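PDB 6FWY: B-type Cna protein, which is of unknown function but, as a surface-anchored bacterial thioester protein, probably attaches covalently to its targets through a reactive internal thioester. Local coordinates for residues T17-D22 against N98-W103; N156-I161 against A180-G185; V241-P246 against T264-D269. One frame throughout, in Å; residues are numbered along the deposited sequence.

Contact 1 lies in the thioester end of the elongated chain, where a probable solvent-derived tetraethylene glycol comes within about 6 Å of the Thr100 side chain. Contacts 2 and 3 lie nearer the middle. Contact 1 is remote from both: about 36 Å from contact 2 and 31 Å from contact 3, centre to centre. Even so, contacts 1 and 3 involve strands of the same branched antiparallel sheet. Contacts 2 and 3 touch, with centres about 10 Å apart. Thr157 joins them twice. Its OG1 lies 2.5 Å from Glu266 OE1, and its O lies 2.8 Å from Lys268 NZ; both are probable hydrogen bonds.

Contact 1 (T17-D22 against N98-W103); sequences TGVKTD and NDTEAW
Val19 and Trp103 meet because both turn a branch away from their own backbone nitrogen. Val19 CG1 is anti to N (chi1 174°), and Trp103 CG is likewise anti to N (chi1 160°). The second torsion of Trp103 (chi2 69°) then turns the indole, and its CZ3 corner meets both Val19 and Thr21. Val19 CG1 comes to 4.1 Å from Trp103 CZ3. Thr21 adds the closest touch, its methyl CG2 lying 3.6 Å from Trp103 CZ3. Both methyls approach the indole obliquely. Val19 CG1 also reaches Thr100, 4.1 Å from its OG1. The Val19 and Thr100 side chains pass one another, pointing opposite ways. Thr21 CB rests 4.3 Å from Thr100 CG2.

The axes of the strand and of the first turn of helix 99-113 come within 9.5 Å of each other. Asn98 caps the N-terminal end of that turn. Its OD1 takes a nearly straight bond from Glu101 N at 2.9 Å and a weak, bent one from Thr100 N. On the strand side, Thr17 OG1 accepts from Val19 N at 3.1 Å, forming an ST turn at the corner at Gly18. Thr17 OG1 is also bonded to Gln41 of strand 32-44. Trp103 also meets the ring of Tyr51 and touches Phe86.

No hydrogen bond links the two segments. Thr21 gives its methyl to the indole, while its OG1 bonds to Gly23 N. The contact therefore rests on apolar packing of methyls against an indole. It joins the first turn of helix 99-113, which belongs to the thioester domain family region, to strand 11-21 of the large antiparallel sheet.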
ATOM      1  N   THR A  17      -0.402 -12.482  19.595  1.00 39.31           N
ATOM      2  CA  THR A  17      -0.171 -13.824  19.018  1.00 39.96           C
ATOM      3  C   THR A  17       0.330 -14.852  20.034  1.00 40.41           C
ATOM      4  O   THR A  17       0.298 -16.048  19.765  1.00 41.55           O
ATOM      5  CB  THR A  17       0.887 -13.797  17.888  1.00 39.24           C
ATOM      6  OG1 THR A  17       2.167 -13.434  18.429  1.00 37.66           O
ATOM      7  CG2 THR A  17       0.500 -12.820  16.804  1.00 38.34           C
ATOM      8  N   GLY A  18       0.833 -14.395  21.168  1.00 39.73           N
ATOM      9  CA  GLY A  18       1.514 -15.245  22.147  1.00 40.75           C
ATOM     10  C   GLY A  18       3.033 -15.182  22.040  1.00 39.51           C
ATOM     11  O   GLY A  18       3.709 -15.682  22.905  1.00 40.26           O
ATOM     12  N   VAL A  19       3.565 -14.622  20.960  1.00 38.37           N
ATOM     13  CA  VAL A  19       5.001 -14.440  20.815  1.00 38.58           C
ATOM     14  C   VAL A  19       5.471 -13.182  21.566  1.00 37.32           C
ATOM     15  O   VAL A  19       4.905 -12.105  21.414  1.00 36.97           O
ATOM     16  CB  VAL A  19       5.428 -14.364  19.333  1.00 37.93           C
ATOM     17  CG1 VAL A  19       6.918 -14.012  19.202  1.00 36.77           C
ATOM     18  CG2 VAL A  19       5.093 -15.683  18.608  1.00 39.05           C
ATOM     19  N   LYS A  20       6.495 -13.335  22.381  1.00 37.69           N
ATOM     20  CA  LYS A  20       7.089 -12.187  23.077  1.00 37.64           C
ATOM     21  C   LYS A  20       8.554 -12.432  23.346  1.00 36.67           C
ATOM     22  O   LYS A  20       9.016 -13.577  23.378  1.00 37.42           O
ATOM     23  CB  LYS A  20       6.398 -11.822  24.390  1.00 38.50           C
ATOM     24  CG  LYS A  20       4.912 -11.713  24.365  1.00 40.05           C
ATOM     25  CD  LYS A  20       4.333 -11.584  25.762  1.00 41.44           C
ATOM     26  CE  LYS A  20       2.816 -11.452  25.618  1.00 42.66           C
ATOM     27  NZ  LYS A  20       2.174 -11.128  26.927  1.00 44.69           N
ATOM     28  N   THR A  21       9.251 -11.326  23.554  1.00 35.16           N
ATOM     29  CA  THR A  21      10.676 -11.352  23.838  1.00 35.00           C
ATOM     30  C   THR A  21      11.057 -10.190  24.750  1.00 34.45           C
ATOM     31  O   THR A  21      10.451  -9.122  24.713  1.00 32.32           O
ATOM     32  CB  THR A  21      11.521 -11.296  22.548  1.00 34.38           C
ATOM     33  OG1 THR A  21      12.909 -11.339  22.875  1.00 35.49           O
ATOM     34  CG2 THR A  21      11.256 -10.035  21.748  1.00 33.61           C
ATOM     35  N   ASP A  22      12.112 -10.413  25.540  1.00 36.08           N
ATOM     36  CA  ASP A  22      12.741  -9.351  26.318  1.00 34.93           C
ATOM     37  C   ASP A  22      13.691  -8.497  25.464  1.00 34.58           C
ATOM     38  O   ASP A  22      14.261  -7.496  25.962  1.00 34.40           O
ATOM     39  CB  ASP A  22      13.448  -9.947  27.559  1.00 36.71           C
ATOM     40  CG  ASP A  22      14.409 -11.078  27.230  1.00 38.03           C
ATOM     41  OD1 ASP A  22      14.682 -11.353  26.038  1.00 39.38           O
ATOM     42  OD2 ASP A  22      14.879 -11.726  28.175  1.00 40.23           O
ATOM     43  N   ASN A  98      15.580 -17.329  13.224  1.00 42.95           N
ATOM     44  CA  ASN A  98      14.210 -17.827  13.459  1.00 43.13           C
ATOM     45  C   ASN A  98      13.208 -16.670  13.310  1.00 41.48           C
ATOM     46  O   ASN A  98      13.617 -15.516  13.180  1.00 40.03           O
ATOM     47  CB  ASN A  98      14.096 -18.486  14.839  1.00 43.55           C
ATOM     48  CG  ASN A  98      14.358 -17.516  15.984  1.00 42.65           C
ATOM     49  OD1 ASN A  98      13.684 -16.500  16.131  1.00 42.02           O
ATOM     50  ND2 ASN A  98      15.338 -17.825  16.805  1.00 43.21           N
ATOM     51  N   ASP A  99      11.920 -16.982  13.354  1.00 41.63           N
ATOM     52  CA  ASP A  99      10.849 -15.983  13.177  1.00 40.77           C
ATOM     53  C   ASP A  99      10.736 -14.919  14.275  1.00 38.97           C
ATOM     54  O   ASP A  99      10.261 -13.812  13.999  1.00 37.03           O
ATOM     55  CB  ASP A  99       9.490 -16.664  13.000  1.00 41.99           C
ATOM     56  CG  ASP A  99       9.385 -17.427  11.678  1.00 44.07           C
ATOM     57  OD1 ASP A  99      10.312 -17.322  10.836  1.00 45.40           O
ATOM     58  OD2 ASP A  99       8.393 -18.149  11.463  1.00 46.06           O
ATOM     59  N   THR A 100      11.153 -15.249  15.501  1.00 38.80           N
ATOM     60  CA  THR A 100      11.143 -14.274  16.604  1.00 37.25           C
ATOM     61  C   THR A 100      12.199 -13.208  16.360  1.00 35.84           C
ATOM     62  O   THR A 100      11.922 -12.033  16.530  1.00 34.10           O
ATOM     63  CB  THR A 100      11.392 -14.915  17.972  1.00 37.77           C
ATOM     64  OG1 THR A 100      10.429 -15.923  18.204  1.00 38.44           O
ATOM     65  CG2 THR A 100      11.251 -13.879  19.087  1.00 36.87           C
ATOM     66  N   GLU A 101      13.395 -13.641  15.964  1.00 36.56           N
ATOM     67  CA  GLU A 101      14.479 -12.723  15.595  1.00 36.32           C
ATOM     68  C   GLU A 101      14.102 -11.848  14.396  1.00 35.79           C
ATOM     69  O   GLU A 101      14.393 -10.657  14.391  1.00 34.77           O
ATOM     70  CB  GLU A 101      15.775 -13.486  15.279  1.00 37.50           C
ATOM     71  CG  GLU A 101      16.459 -14.095  16.496  1.00 38.52           C
ATOM     72  CD  GLU A 101      17.605 -15.035  16.172  1.00 40.07           C
ATOM     73  OE1 GLU A 101      18.156 -14.984  15.037  1.00 40.57           O
ATOM     74  OE2 GLU A 101      17.971 -15.822  17.072  1.00 41.21           O
ATOM     75  N   ALA A 102      13.472 -12.451  13.386  1.00 36.19           N
ATOM     76  CA  ALA A 102      13.046 -11.709  12.184  1.00 35.96           C
ATOM     77  C   ALA A 102      11.985 -10.665  12.534  1.00 34.24           C
ATOM     78  O   ALA A 102      12.092  -9.509  12.144  1.00 33.86           O
ATOM     79  CB  ALA A 102      12.546 -12.663  11.102  1.00 37.00           C
ATOM     80  N   TRP A 103      10.975 -11.077  13.287  1.00 34.16           N
ATOM     81  CA  TRP A 103       9.957 -10.151  13.767  1.00 33.62           C
ATOM     82  C   TRP A 103      10.552  -9.005  14.603  1.00 33.77           C
ATOM     83  O   TRP A 103      10.218  -7.840  14.376  1.00 33.99           O
ATOM     84  CB  TRP A 103       8.889 -10.886  14.576  1.00 33.20           C
ATOM     85  CG  TRP A 103       8.110  -9.974  15.487  1.00 31.78           C
ATOM     86  CD1 TRP A 103       7.222  -9.004  15.131  1.00 31.04           C
ATOM     87  CD2 TRP A 103       8.186  -9.945  16.904  1.00 31.61           C
ATOM     88  NE1 TRP A 103       6.736  -8.374  16.245  1.00 30.84           N
ATOM     89  CE2 TRP A 103       7.311  -8.930  17.351  1.00 30.90           C
ATOM     90  CE3 TRP A 103       8.931 -10.667  17.847  1.00 32.67           C
ATOM     91  CZ2 TRP A 103       7.139  -8.625  18.708  1.00 31.39           C
ATOM     92  CZ3 TRP A 103       8.766 -10.368  19.193  1.00 32.47           C
ATOM     93  CH2 TRP A 103       7.871  -9.357  19.612  1.00 32.02           C
TER

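Contact 2 (N156-I161 against A180-G185); sequences NTEFSI and ASNKTG
Asn156-Ile161 and Ala180-Gly185 meet at the open end of a beta hairpin, strands 159-169 and 172-181, on the edge of a five-stranded antiparallel sheet. Ser160 and Ala180 form an antiparallel hydrogen-bonded pair. Ser160 N donates to Ala180 O at 3.0 Å, and Ala180 N donates to Ser160 O at 2.9 Å.

Beyond this pair, side chains take over from backbone. Ser181 OG donates to Glu158 O at 2.8 Å, nearly along the C=O axis. The same OG accepts from Lys183 N at 3.1 Å, an ST turn. Asn182 places CG between its backbone N and carbonyl carbon (chi1 68°). Its amide then grips the other segment at two points. Asn182 ND2 makes a nearly straight bond to Asn156 O at 3.1 Å, in the plane of both groups. Asn182 OD1 accepts from Glu158 N at 2.9 Å, with this donor 46° above the carbonyl plane. The Glu158 carboxylate stacks on the Asn182 amide, the planes 13° apart. Water 1 accepts from Asn182 ND2 at 3.0 Å and donates weakly to Glu158 OE2.

Lys183 bends at chi2 and chi4 and crosses Thr157. Its NZ donates to Thr157 OG1 at 3.1 Å, and also bonds to Pro155 O and to Thr243 OG1 of strand 231-250. Phe159 packs on Ala187, Leu216 and Ala239.

Asn182 thus acts much like a peptide group toward Asn156 and Glu158, and its two bonds fix the rotation of the amide. Thr157 OG1 bonds both Lys183 NZ and Glu266, so a cation and a carboxylate share one hydroxyl. This may favour the charged forms of both, within a polar network that continues into the next sheet.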
ATOM      1  N   ASN A 156       2.225   3.259  -4.657  1.00 39.52           N
ATOM      2  CA  ASN A 156       1.642   3.973  -5.776  1.00 41.27           C
ATOM      3  C   ASN A 156       0.796   3.064  -6.703  1.00 41.97           C
ATOM      4  O   ASN A 156       1.190   1.954  -7.029  1.00 41.77           O
ATOM      5  CB  ASN A 156       2.746   4.680  -6.588  1.00 42.90           C
ATOM      6  CG  ASN A 156       2.211   5.408  -7.817  1.00 44.88           C
ATOM      7  OD1 ASN A 156       1.555   6.426  -7.686  1.00 45.68           O
ATOM      8  ND2 ASN A 156       2.487   4.880  -9.015  1.00 46.14           N
ATOM      9  N   THR A 157      -0.382   3.567  -7.058  1.00 41.08           N
ATOM     10  CA  THR A 157      -1.254   2.954  -8.048  1.00 40.36           C
ATOM     11  C   THR A 157      -0.905   3.568  -9.399  1.00 40.06           C
ATOM     12  O   THR A 157      -0.982   4.778  -9.564  1.00 40.17           O
ATOM     13  CB  THR A 157      -2.745   3.192  -7.697  1.00 39.45           C
ATOM     14  OG1 THR A 157      -3.060   2.468  -6.505  1.00 40.53           O
ATOM     15  CG2 THR A 157      -3.681   2.707  -8.820  1.00 39.03           C
ATOM     16  N   GLU A 158      -0.479   2.728 -10.333  1.00 40.85           N
ATOM     17  CA  GLU A 158      -0.306   3.117 -11.727  1.00 41.24           C
ATOM     18  C   GLU A 158      -1.641   2.875 -12.425  1.00 40.14           C
ATOM     19  O   GLU A 158      -2.265   1.820 -12.231  1.00 40.78           O
ATOM     20  CB  GLU A 158       0.772   2.271 -12.414  1.00 43.48           C
ATOM     21  CG  GLU A 158       2.164   2.319 -11.794  1.00 45.93           C
ATOM     22  CD  GLU A 158       3.108   1.249 -12.361  1.00 49.53           C
ATOM     23  OE1 GLU A 158       2.641   0.371 -13.143  1.00 49.36           O
ATOM     24  OE2 GLU A 158       4.342   1.274 -12.052  1.00 52.34           O
ATOM     25  N   PHE A 159      -2.080   3.838 -13.231  1.00 39.42           N
ATOM     26  CA  PHE A 159      -3.260   3.666 -14.077  1.00 37.90           C
ATOM     27  C   PHE A 159      -3.136   4.481 -15.355  1.00 37.85           C
ATOM     28  O   PHE A 159      -2.814   5.670 -15.320  1.00 37.65           O
ATOM     29  CB  PHE A 159      -4.531   4.037 -13.313  1.00 37.24           C
ATOM     30  CG  PHE A 159      -5.773   4.017 -14.153  1.00 36.88           C
ATOM     31  CD1 PHE A 159      -6.092   2.908 -14.943  1.00 36.99           C
ATOM     32  CD2 PHE A 159      -6.632   5.095 -14.146  1.00 37.09           C
ATOM     33  CE1 PHE A 159      -7.242   2.884 -15.719  1.00 36.67           C
ATOM     34  CE2 PHE A 159      -7.776   5.089 -14.924  1.00 37.39           C
ATOM     35  CZ  PHE A 159      -8.094   3.973 -15.709  1.00 36.76           C
ATOM     36  N   SER A 160      -3.407   3.831 -16.485  1.00 37.40           N
ATOM     37  CA  SER A 160      -3.378   4.500 -17.773  1.00 37.61           C
ATOM     38  C   SER A 160      -4.412   3.930 -18.748  1.00 37.31           C
ATOM     39  O   SER A 160      -4.739   2.739 -18.714  1.00 36.70           O
ATOM     40  CB  SER A 160      -1.985   4.389 -18.384  1.00 39.27           C
ATOM     41  OG  SER A 160      -1.670   3.039 -18.651  1.00 39.41           O
ATOM     42  N   ILE A 161      -4.920   4.825 -19.595  1.00 37.48           N
ATOM     43  CA  ILE A 161      -5.699   4.473 -20.767  1.00 36.83           C
ATOM     44  C   ILE A 161      -4.942   5.041 -21.952  1.00 37.97           C
ATOM     45  O   ILE A 161      -4.677   6.224 -21.992  1.00 38.66           O
ATOM     46  CB  ILE A 161      -7.125   5.058 -20.684  1.00 36.26           C
ATOM     47  CG1 ILE A 161      -7.865   4.449 -19.489  1.00 35.58           C
ATOM     48  CG2 ILE A 161      -7.878   4.835 -21.996  1.00 36.41           C
ATOM     49  CD1 ILE A 161      -9.219   5.015 -19.207  1.00 35.89           C
ATOM     50  N   ALA A 180      -4.328  -0.154 -18.340  1.00 41.08           N
ATOM     51  CA  ALA A 180      -3.242  -0.777 -17.598  1.00 42.18           C
ATOM     52  C   ALA A 180      -3.204  -0.301 -16.149  1.00 40.90           C
ATOM     53  O   ALA A 180      -3.461   0.864 -15.864  1.00 39.50           O
ATOM     54  CB  ALA A 180      -1.898  -0.511 -18.276  1.00 43.62           C
ATOM     55  N   SER A 181      -2.883  -1.220 -15.241  1.00 41.40           N
ATOM     56  CA  SER A 181      -2.740  -0.911 -13.821  1.00 40.55           C
ATOM     57  C   SER A 181      -1.923  -1.986 -13.112  1.00 41.43           C
ATOM     58  O   SER A 181      -1.949  -3.156 -13.489  1.00 42.26           O
ATOM     59  CB  SER A 181      -4.111  -0.783 -13.149  1.00 39.31           C
ATOM     60  OG  SER A 181      -3.997  -0.307 -11.811  1.00 38.60           O
ATOM     61  N   ASN A 182      -1.215  -1.572 -12.064  1.00 40.86           N
ATOM     62  CA  ASN A 182      -0.561  -2.512 -11.158  1.00 41.80           C
ATOM     63  C   ASN A 182      -1.452  -2.938  -9.982  1.00 40.86           C
ATOM     64  O   ASN A 182      -0.990  -3.637  -9.100  1.00 40.50           O
ATOM     65  CB  ASN A 182       0.763  -1.949 -10.655  1.00 41.73           C
ATOM     66  CG  ASN A 182       0.584  -0.761  -9.728  1.00 40.45           C
ATOM     67  OD1 ASN A 182      -0.445  -0.082  -9.761  1.00 38.81           O
ATOM     68  ND2 ASN A 182       1.599  -0.490  -8.913  1.00 40.39           N
ATOM     69  N   LYS A 183      -2.721  -2.521  -9.972  1.00 40.17           N
ATOM     70  CA  LYS A 183      -3.693  -2.954  -8.961  1.00 39.85           C
ATOM     71  C   LYS A 183      -4.913  -3.565  -9.655  1.00 40.31           C
ATOM     72  O   LYS A 183      -5.199  -3.256 -10.799  1.00 39.89           O
ATOM     73  CB  LYS A 183      -4.126  -1.776  -8.080  1.00 38.52           C
ATOM     74  CG  LYS A 183      -2.994  -0.981  -7.428  1.00 38.25           C
ATOM     75  CD  LYS A 183      -2.217  -1.788  -6.398  1.00 38.62           C
ATOM     76  CE  LYS A 183      -0.975  -1.040  -5.890  1.00 38.59           C
ATOM     77  NZ  LYS A 183      -1.307   0.262  -5.250  1.00 37.52           N
ATOM     78  N   THR A 184      -5.625  -4.428  -8.936  1.00 41.20           N
ATOM     79  CA  THR A 184      -6.839  -5.064  -9.453  1.00 42.33           C
ATOM     80  C   THR A 184      -8.061  -4.189  -9.127  1.00 41.09           C
ATOM     81  O   THR A 184      -8.104  -3.500  -8.084  1.00 39.92           O
ATOM     82  CB  THR A 184      -7.027  -6.512  -8.910  1.00 44.36           C
ATOM     83  OG1 THR A 184      -7.412  -6.488  -7.526  1.00 44.54           O
ATOM     84  CG2 THR A 184      -5.722  -7.338  -9.020  1.00 45.23           C
ATOM     85  N   GLY A 185      -9.034  -4.216 -10.035  1.00 40.86           N
ATOM     86  CA  GLY A 185     -10.248  -3.415  -9.935  1.00 40.00           C
ATOM     87  C   GLY A 185     -10.841  -3.156 -11.313  1.00 40.03           C
ATOM     88  O   GLY A 185     -10.773  -4.014 -12.183  1.00 41.50           O
TER
HETATM   89  O   HOH W   1       4.279  -1.290 -10.086  1.00 45.59           O

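Contact 3 (V241-P246 against T264-D269); sequences VSTTNP and TSETKD
Val241, Thr243, Thr264 and Glu266 turn their side chains to the same face of an antiparallel strand pair. Val241 and Glu266 run alongside in the same direction, with Val241 CG2 4.0 Å from Glu266 CB. Thr243 passes Glu266 at a slant, and its CG2 lies 4.0 Å from the same CB. Two methyls, Thr243 CG2 and Thr264 CG2, also meet at 4.0 Å.

Glu266 CG is anti to the backbone N (chi1 177°), and the chain stays extended beyond it. Water 2 bridges its tip to Thr243, donating to Glu266 OE1 at 2.7 Å and to Thr243 OG1 at 3.1 Å. These oxygens have further partners, Thr157 and Lys183 respectively. Val241 and Glu266 exchange two backbone hydrogen bonds, as do Thr243 and Thr264, where Thr264 N reaches Thr243 O at 2.7 Å. Ser242 and Ser265, the non-hydrogen-bonded pair between, face the other way.

The contact belongs to the long hairpin of strands 231-250 and 258-277. Strand 5-6 pairs with the latter, and Thr7 bonds to the side chains of Thr264 and Ser265. On the other flank, the Ser242 backbone is hydrogen-bonded to that of Thr184, just ahead of strand 185-191.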
ATOM      1  N   VAL A 241      -9.660   0.754  -7.452  1.00 37.71           N
ATOM      2  CA  VAL A 241      -8.785  -0.375  -7.217  1.00 38.03           C
ATOM      3  C   VAL A 241      -8.718  -0.753  -5.753  1.00 37.77           C
ATOM      4  O   VAL A 241      -9.111  -0.002  -4.872  1.00 37.72           O
ATOM      5  CB  VAL A 241      -7.354  -0.122  -7.738  1.00 37.70           C
ATOM      6  CG1 VAL A 241      -7.388   0.223  -9.219  1.00 37.84           C
ATOM      7  CG2 VAL A 241      -6.632   0.964  -6.937  1.00 37.60           C
ATOM      8  N   SER A 242      -8.223  -1.954  -5.537  1.00 38.22           N
ATOM      9  CA  SER A 242      -7.902  -2.460  -4.231  1.00 38.60           C
ATOM     10  C   SER A 242      -6.423  -2.142  -4.015  1.00 38.43           C
ATOM     11  O   SER A 242      -5.620  -2.326  -4.932  1.00 39.56           O
ATOM     12  CB  SER A 242      -8.136  -3.957  -4.224  1.00 39.69           C
ATOM     13  OG  SER A 242      -8.029  -4.455  -2.931  1.00 41.22           O
ATOM     14  N   THR A 243      -6.069  -1.638  -2.833  1.00 37.23           N
ATOM     15  CA  THR A 243      -4.687  -1.330  -2.508  1.00 36.52           C
ATOM     16  C   THR A 243      -4.423  -1.649  -1.031  1.00 36.16           C
ATOM     17  O   THR A 243      -5.282  -1.433  -0.179  1.00 35.02           O
ATOM     18  CB  THR A 243      -4.346   0.154  -2.856  1.00 36.56           C
ATOM     19  OG1 THR A 243      -2.922   0.368  -2.834  1.00 35.54           O
ATOM     20  CG2 THR A 243      -5.045   1.180  -1.892  1.00 36.05           C
ATOM     21  N   THR A 244      -3.243  -2.199  -0.749  1.00 36.72           N
ATOM     22  CA  THR A 244      -2.823  -2.534   0.626  1.00 36.54           C
ATOM     23  C   THR A 244      -1.676  -1.596   1.037  1.00 36.37           C
ATOM     24  O   THR A 244      -0.546  -1.722   0.546  1.00 37.26           O
ATOM     25  CB  THR A 244      -2.482  -4.039   0.744  1.00 37.39           C
ATOM     26  OG1 THR A 244      -3.648  -4.811   0.392  1.00 37.41           O
ATOM     27  CG2 THR A 244      -2.093  -4.437   2.154  1.00 37.15           C
ATOM     28  N   ASN A 245      -1.997  -0.634   1.911  1.00 35.75           N
ATOM     29  CA  ASN A 245      -1.078   0.449   2.348  1.00 35.29           C
ATOM     30  C   ASN A 245      -0.933   0.457   3.883  1.00 34.70           C
ATOM     31  O   ASN A 245      -1.806  -0.053   4.587  1.00 33.76           O
ATOM     32  CB  ASN A 245      -1.632   1.826   1.919  1.00 34.93           C
ATOM     33  CG  ASN A 245      -1.875   1.942   0.408  1.00 35.54           C
ATOM     34  OD1 ASN A 245      -1.688   0.989  -0.347  1.00 36.24           O
ATOM     35  ND2 ASN A 245      -2.291   3.103  -0.020  1.00 36.44           N
ATOM     36  N   PRO A 246       0.161   1.032   4.403  1.00 34.68           N
ATOM     37  CA  PRO A 246       0.331   1.090   5.849  1.00 34.23           C
ATOM     38  C   PRO A 246      -0.410   2.251   6.465  1.00 33.47           C
ATOM     39  O   PRO A 246      -0.341   3.361   5.946  1.00 33.32           O
ATOM     40  CB  PRO A 246       1.850   1.272   6.020  1.00 34.94           C
ATOM     41  CG  PRO A 246       2.246   2.034   4.816  1.00 35.31           C
ATOM     42  CD  PRO A 246       1.366   1.514   3.702  1.00 35.31           C
ATOM     43  N   THR A 264      -7.525  -1.516   1.372  1.00 35.76           N
ATOM     44  CA  THR A 264      -8.601  -0.529   1.214  1.00 35.52           C
ATOM     45  C   THR A 264      -8.791  -0.235  -0.284  1.00 35.31           C
ATOM     46  O   THR A 264      -8.208  -0.921  -1.125  1.00 35.41           O
ATOM     47  CB  THR A 264      -8.313   0.749   2.042  1.00 35.15           C
ATOM     48  OG1 THR A 264      -9.425   1.663   1.953  1.00 34.27           O
ATOM     49  CG2 THR A 264      -6.977   1.442   1.574  1.00 34.10           C
ATOM     50  N   SER A 265      -9.629   0.742  -0.618  1.00 35.70           N
ATOM     51  CA  SER A 265      -9.842   1.148  -2.024  1.00 36.05           C
ATOM     52  C   SER A 265      -9.138   2.466  -2.319  1.00 35.77           C
ATOM     53  O   SER A 265      -8.847   3.249  -1.396  1.00 36.23           O
ATOM     54  CB  SER A 265     -11.332   1.297  -2.350  1.00 36.92           C
ATOM     55  OG  SER A 265     -11.963   2.089  -1.370  1.00 37.66           O
ATOM     56  N   GLU A 266      -8.854   2.681  -3.603  1.00 35.58           N
ATOM     57  CA  GLU A 266      -8.321   3.940  -4.110  1.00 35.77           C
ATOM     58  C   GLU A 266      -8.956   4.268  -5.465  1.00 35.22           C
ATOM     59  O   GLU A 266      -9.106   3.392  -6.306  1.00 35.55           O
ATOM     60  CB  GLU A 266      -6.790   3.863  -4.252  1.00 35.67           C
ATOM     61  CG  GLU A 266      -6.129   5.107  -4.843  1.00 35.85           C
ATOM     62  CD  GLU A 266      -4.622   4.954  -5.004  1.00 37.54           C
ATOM     63  OE1 GLU A 266      -4.080   3.871  -4.688  1.00 37.20           O
ATOM     64  OE2 GLU A 266      -3.944   5.941  -5.411  1.00 39.37           O
ATOM     65  N   THR A 267      -9.311   5.535  -5.660  1.00 35.30           N
ATOM     66  CA  THR A 267      -9.719   6.049  -6.975  1.00 35.79           C
ATOM     67  C   THR A 267      -8.582   6.892  -7.583  1.00 35.75           C
ATOM     68  O   THR A 267      -7.909   7.627  -6.875  1.00 34.46           O
ATOM     69  CB  THR A 267     -10.983   6.916  -6.899  1.00 36.69           C
ATOM     70  OG1 THR A 267     -10.788   7.964  -5.945  1.00 38.09           O
ATOM     71  CG2 THR A 267     -12.211   6.094  -6.525  1.00 36.91           C
ATOM     72  N   LYS A 268      -8.381   6.764  -8.886  1.00 35.77           N
ATOM     73  CA  LYS A 268      -7.332   7.478  -9.585  1.00 36.33           C
ATOM     74  C   LYS A 268      -7.652   7.683 -11.057  1.00 36.18           C
ATOM     75  O   LYS A 268      -8.021   6.735 -11.743  1.00 36.77           O
ATOM     76  CB  LYS A 268      -6.004   6.731  -9.466  1.00 36.67           C
ATOM     77  CG  LYS A 268      -4.797   7.536  -9.974  1.00 37.28           C
ATOM     78  CD  LYS A 268      -3.497   6.963  -9.428  1.00 38.21           C
ATOM     79  CE  LYS A 268      -2.307   7.699  -9.991  1.00 39.31           C
ATOM     80  NZ  LYS A 268      -1.201   7.547  -8.997  1.00 40.88           N
ATOM     81  N   ASP A 269      -7.483   8.916 -11.528  1.00 36.82           N
ATOM     82  CA  ASP A 269      -7.773   9.299 -12.908  1.00 37.50           C
ATOM     83  C   ASP A 269      -6.663   8.943 -13.889  1.00 37.85           C
ATOM     84  O   ASP A 269      -5.479   9.025 -13.559  1.00 37.48           O
ATOM     85  CB  ASP A 269      -8.005  10.812 -13.023  1.00 39.28           C
ATOM     86  CG  ASP A 269      -9.354  11.245 -12.493  1.00 39.85           C
ATOM     87  OD1 ASP A 269     -10.132  10.390 -12.052  1.00 39.78           O
ATOM     88  OD2 ASP A 269      -9.659  12.459 -12.541  1.00 41.74           O
TER
HETATM   89  O   HOH W   2      -2.018   3.343  -2.967  1.00 34.76           O